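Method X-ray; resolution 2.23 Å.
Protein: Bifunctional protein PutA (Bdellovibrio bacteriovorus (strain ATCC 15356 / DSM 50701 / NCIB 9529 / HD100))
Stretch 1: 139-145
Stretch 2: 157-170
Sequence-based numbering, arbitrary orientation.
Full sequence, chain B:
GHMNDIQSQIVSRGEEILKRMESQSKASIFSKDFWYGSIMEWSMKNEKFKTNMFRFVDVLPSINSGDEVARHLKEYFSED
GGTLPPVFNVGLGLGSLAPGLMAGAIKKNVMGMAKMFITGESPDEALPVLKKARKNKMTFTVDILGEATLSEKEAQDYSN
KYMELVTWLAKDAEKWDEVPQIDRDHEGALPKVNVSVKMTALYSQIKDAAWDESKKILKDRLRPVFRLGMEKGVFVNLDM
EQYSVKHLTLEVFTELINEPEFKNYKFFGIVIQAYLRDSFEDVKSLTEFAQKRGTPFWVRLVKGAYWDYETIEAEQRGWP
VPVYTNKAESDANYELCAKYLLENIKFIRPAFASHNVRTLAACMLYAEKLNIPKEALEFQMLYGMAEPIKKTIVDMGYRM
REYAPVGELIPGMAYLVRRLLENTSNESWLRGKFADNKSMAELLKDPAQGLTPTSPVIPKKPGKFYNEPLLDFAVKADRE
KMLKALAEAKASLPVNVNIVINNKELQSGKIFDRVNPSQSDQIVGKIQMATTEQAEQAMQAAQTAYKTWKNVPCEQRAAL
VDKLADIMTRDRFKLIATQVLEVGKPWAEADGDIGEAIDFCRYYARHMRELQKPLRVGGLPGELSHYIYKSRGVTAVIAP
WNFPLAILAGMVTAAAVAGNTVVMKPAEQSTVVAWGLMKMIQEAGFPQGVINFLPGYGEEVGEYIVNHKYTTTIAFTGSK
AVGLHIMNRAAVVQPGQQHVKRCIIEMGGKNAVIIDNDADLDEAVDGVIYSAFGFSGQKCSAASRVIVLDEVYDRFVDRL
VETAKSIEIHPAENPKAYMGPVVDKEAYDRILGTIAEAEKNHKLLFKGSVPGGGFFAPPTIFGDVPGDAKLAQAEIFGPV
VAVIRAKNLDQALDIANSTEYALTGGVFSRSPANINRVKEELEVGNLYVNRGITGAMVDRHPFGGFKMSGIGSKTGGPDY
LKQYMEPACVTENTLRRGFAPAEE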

# COMPACT_ATOMS: atom_id res chain seq x y z
N THR B 139 35.06 13.50 -52.60
CA THR B 139 36.17 13.12 -51.74
C THR B 139 35.61 12.44 -50.49
O THR B 139 34.44 12.04 -50.45
CB THR B 139 37.05 14.35 -51.44
OG1 THR B 139 38.13 13.96 -50.57
CG2 THR B 139 36.26 15.46 -50.80
N PHE B 140 36.44 12.31 -49.45
CA PHE B 140 36.11 11.43 -48.34
C PHE B 140 36.76 11.95 -47.07
O PHE B 140 37.69 12.75 -47.11
CB PHE B 140 36.58 10.00 -48.62
CG PHE B 140 38.09 9.86 -48.72
CD1 PHE B 140 38.87 9.70 -47.57
CD2 PHE B 140 38.74 9.93 -49.95
CE1 PHE B 140 40.26 9.59 -47.65
CE2 PHE B 140 40.12 9.82 -50.05
CZ PHE B 140 40.89 9.65 -48.91
N THR B 141 36.27 11.45 -45.94
CA THR B 141 37.01 11.51 -44.69
C THR B 141 36.90 10.13 -44.06
O THR B 141 35.80 9.59 -43.96
CB THR B 141 36.51 12.61 -43.74
OG1 THR B 141 37.34 12.64 -42.56
CG2 THR B 141 35.05 12.41 -43.32
N VAL B 142 38.07 9.52 -43.72
CA VAL B 142 38.09 8.15 -43.22
C VAL B 142 38.00 8.13 -41.70
O VAL B 142 38.68 8.90 -41.01
CB VAL B 142 39.35 7.41 -43.71
CG1 VAL B 142 39.43 6.06 -43.05
CG2 VAL B 142 39.31 7.22 -45.21
N ASP B 143 37.16 7.24 -41.18
CA ASP B 143 37.03 7.06 -39.74
C ASP B 143 37.10 5.58 -39.39
O ASP B 143 36.45 4.76 -40.05
CB ASP B 143 35.72 7.66 -39.20
CG ASP B 143 35.56 7.45 -37.70
OD1 ASP B 143 36.23 8.16 -36.91
OD2 ASP B 143 34.77 6.57 -37.32
N ILE B 144 37.90 5.25 -38.39
CA ILE B 144 38.07 3.86 -37.96
C ILE B 144 37.05 3.55 -36.88
O ILE B 144 37.15 4.04 -35.75
CB ILE B 144 39.50 3.60 -37.47
CG1 ILE B 144 40.49 3.97 -38.57
CG2 ILE B 144 39.67 2.14 -37.09
CD1 ILE B 144 41.93 3.97 -38.13
N LEU B 145 36.07 2.71 -37.21
CA LEU B 145 35.11 2.23 -36.23
C LEU B 145 35.79 1.32 -35.21
O LEU B 145 36.77 0.63 -35.52
CB LEU B 145 34.00 1.44 -36.91
CG LEU B 145 33.22 2.18 -37.99
CD1 LEU B 145 32.52 1.18 -38.89
CD2 LEU B 145 32.23 3.11 -37.32
N ASP B 157 46.09 0.54 -29.18
CA ASP B 157 45.79 -0.05 -30.48
C ASP B 157 45.08 0.95 -31.38
O ASP B 157 45.38 1.05 -32.58
CB ASP B 157 44.94 -1.31 -30.32
CG ASP B 157 45.70 -2.47 -29.64
OD1 ASP B 157 46.95 -2.42 -29.54
OD2 ASP B 157 45.04 -3.43 -29.18
N TYR B 158 44.15 1.72 -30.81
CA TYR B 158 43.44 2.72 -31.59
C TYR B 158 44.40 3.79 -32.10
O TYR B 158 44.31 4.23 -33.26
CB TYR B 158 42.31 3.33 -30.74
CG TYR B 158 41.43 4.33 -31.48
CD1 TYR B 158 40.29 3.91 -32.17
CD2 TYR B 158 41.74 5.69 -31.48
CE1 TYR B 158 39.48 4.83 -32.86
CE2 TYR B 158 40.94 6.62 -32.17
CZ TYR B 158 39.81 6.18 -32.84
OH TYR B 158 39.04 7.12 -33.51
N SER B 159 45.34 4.22 -31.26
CA SER B 159 46.34 5.19 -31.69
C SER B 159 47.19 4.65 -32.83
O SER B 159 47.43 5.34 -33.82
CB SER B 159 47.21 5.60 -30.51
OG SER B 159 48.02 6.71 -30.84
N ASN B 160 47.64 3.40 -32.70
CA ASN B 160 48.47 2.80 -33.74
C ASN B 160 47.70 2.67 -35.05
O ASN B 160 48.26 2.92 -36.12
CB ASN B 160 48.99 1.44 -33.27
CG ASN B 160 49.99 1.56 -32.15
OD1 ASN B 160 50.65 2.59 -31.99
ND2 ASN B 160 50.11 0.51 -31.34
N LYS B 161 46.42 2.31 -34.97
CA LYS B 161 45.61 2.22 -36.18
C LYS B 161 45.60 3.55 -36.94
O LYS B 161 45.74 3.56 -38.17
CB LYS B 161 44.17 1.81 -35.85
CG LYS B 161 43.97 0.34 -35.68
CD LYS B 161 42.49 0.03 -35.52
CE LYS B 161 42.25 -1.45 -35.31
NZ LYS B 161 40.79 -1.80 -35.37
N TYR B 162 45.46 4.67 -36.22
CA TYR B 162 45.42 5.96 -36.90
C TYR B 162 46.78 6.34 -37.48
O TYR B 162 46.86 6.78 -38.63
CB TYR B 162 44.91 7.04 -35.95
CG TYR B 162 43.43 7.15 -36.10
CD1 TYR B 162 42.88 7.98 -37.06
CD2 TYR B 162 42.58 6.36 -35.36
CE1 TYR B 162 41.52 8.05 -37.25
CE2 TYR B 162 41.22 6.42 -35.54
CZ TYR B 162 40.69 7.27 -36.48
OH TYR B 162 39.33 7.33 -36.66
N MET B 163 47.86 6.12 -36.71
CA MET B 163 49.19 6.42 -37.23
C MET B 163 49.46 5.63 -38.51
O MET B 163 50.00 6.18 -39.48
CB MET B 163 50.26 6.11 -36.18
CG MET B 163 50.19 6.92 -34.88
SD MET B 163 50.49 8.70 -35.06
CE MET B 163 52.27 8.77 -35.25
N GLU B 164 49.09 4.35 -38.54
CA GLU B 164 49.29 3.55 -39.75
C GLU B 164 48.39 4.02 -40.87
O GLU B 164 48.82 4.08 -42.03
CB GLU B 164 49.05 2.07 -39.46
CG GLU B 164 50.12 1.40 -38.62
CD GLU B 164 49.60 0.17 -37.89
OE1 GLU B 164 48.47 -0.26 -38.20
OE2 GLU B 164 50.32 -0.36 -37.01
N LEU B 165 47.13 4.36 -40.56
CA LEU B 165 46.20 4.82 -41.59
C LEU B 165 46.72 6.07 -42.27
O LEU B 165 46.73 6.15 -43.51
CB LEU B 165 44.81 5.07 -41.01
CG LEU B 165 43.83 5.71 -42.01
CD1 LEU B 165 43.52 4.76 -43.15
CD2 LEU B 165 42.53 6.14 -41.34
N VAL B 166 47.15 7.06 -41.48
CA VAL B 166 47.58 8.34 -42.06
C VAL B 166 48.81 8.14 -42.94
O VAL B 166 48.89 8.67 -44.05
CB VAL B 166 47.84 9.37 -40.94
CG1 VAL B 166 48.55 10.59 -41.51
CG2 VAL B 166 46.53 9.76 -40.29
N THR B 167 49.80 7.38 -42.45
CA THR B 167 51.02 7.17 -43.23
C THR B 167 50.70 6.45 -44.53
O THR B 167 51.14 6.86 -45.61
CB THR B 167 52.05 6.40 -42.41
OG1 THR B 167 52.41 7.16 -41.24
CG2 THR B 167 53.33 6.13 -43.23
N TRP B 168 49.91 5.39 -44.45
CA TRP B 168 49.63 4.54 -45.60
C TRP B 168 48.74 5.24 -46.64
O TRP B 168 48.96 5.10 -47.85
CB TRP B 168 49.02 3.23 -45.11
CG TRP B 168 48.49 2.37 -46.16
CD1 TRP B 168 49.17 1.45 -46.88
CD2 TRP B 168 47.13 2.32 -46.59
NE1 TRP B 168 48.32 0.82 -47.76
CE2 TRP B 168 47.06 1.34 -47.60
CE3 TRP B 168 45.96 3.00 -46.23
CZ2 TRP B 168 45.87 1.02 -48.26
CZ3 TRP B 168 44.78 2.69 -46.89
CH2 TRP B 168 44.74 1.71 -47.89
N LEU B 169 47.70 5.97 -46.20
CA LEU B 169 46.83 6.67 -47.15
C LEU B 169 47.55 7.84 -47.81
O LEU B 169 47.40 8.07 -49.02
CB LEU B 169 45.55 7.15 -46.47
CG LEU B 169 44.27 6.48 -46.94
CD1 LEU B 169 43.04 7.15 -46.32
CD2 LEU B 169 44.20 6.52 -48.45
N ALA B 170 48.33 8.61 -47.04
CA ALA B 170 49.12 9.67 -47.66
C ALA B 170 50.07 9.10 -48.70
O ALA B 170 50.21 9.65 -49.80
CB ALA B 170 49.90 10.45 -46.59

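A β-strand packs against an α-helix running roughly antiparallel to it, in a largely apolar contact secured at one end by a single hydrogen bond from the strand backbone to a tyrosine hydroxyl. The axes of strand 139-144 and helix 157-170 approach to 9.8 Å, with 153° between their N-to-C directions, so later strand residues meet earlier helical turns: V142 lies nearest L165 and I144 nearest Y162, with CA-CA distances of 8.9 and 7.7 Å. Together the stretches bury 421 Å².

Strand alternation directs F140, V142 and I144 toward the helix, where L169, L165 and K161, spaced about one turn apart, point back toward the strand. F140 CE1 lies 3.9 Å from L169 CD1, and V142 bridges two turns, its CG1 3.5 Å from L165 CD2 and its CG2 3.9 Å from L169 CD1. These are van der Waals contacts between hydrocarbon groups, and the residues involved are buried.

I144 has the largest covered area of any residue in either stretch. Its chi1 m, chi2 t conformation places CD1 over one face of the Y162 ring, 3.7 Å from the ring centroid and 15° off the normal, a CH-π contact; the same methyl lies 3.9 Å from L165 CD2. Nearby, the aliphatic part of K161 contributes, with its CD 3.9 Å from I144 CG2, although this lysine is exposed.

The Y162 side chain leaves the helix sideways, yet its end reaches the strand backbone. There I144 N donates a nearly linear hydrogen bond to Y162 OH (3.1 Å, 172°), joining polar groups beside the apolar packing. D143 points away at CB, but its OD1 returns to within 3.2 Å of Y162 OH, at an angle too poor for a hydrogen bond. Y158 adds an edge contact, its CE1 3.8 Å from I144 O.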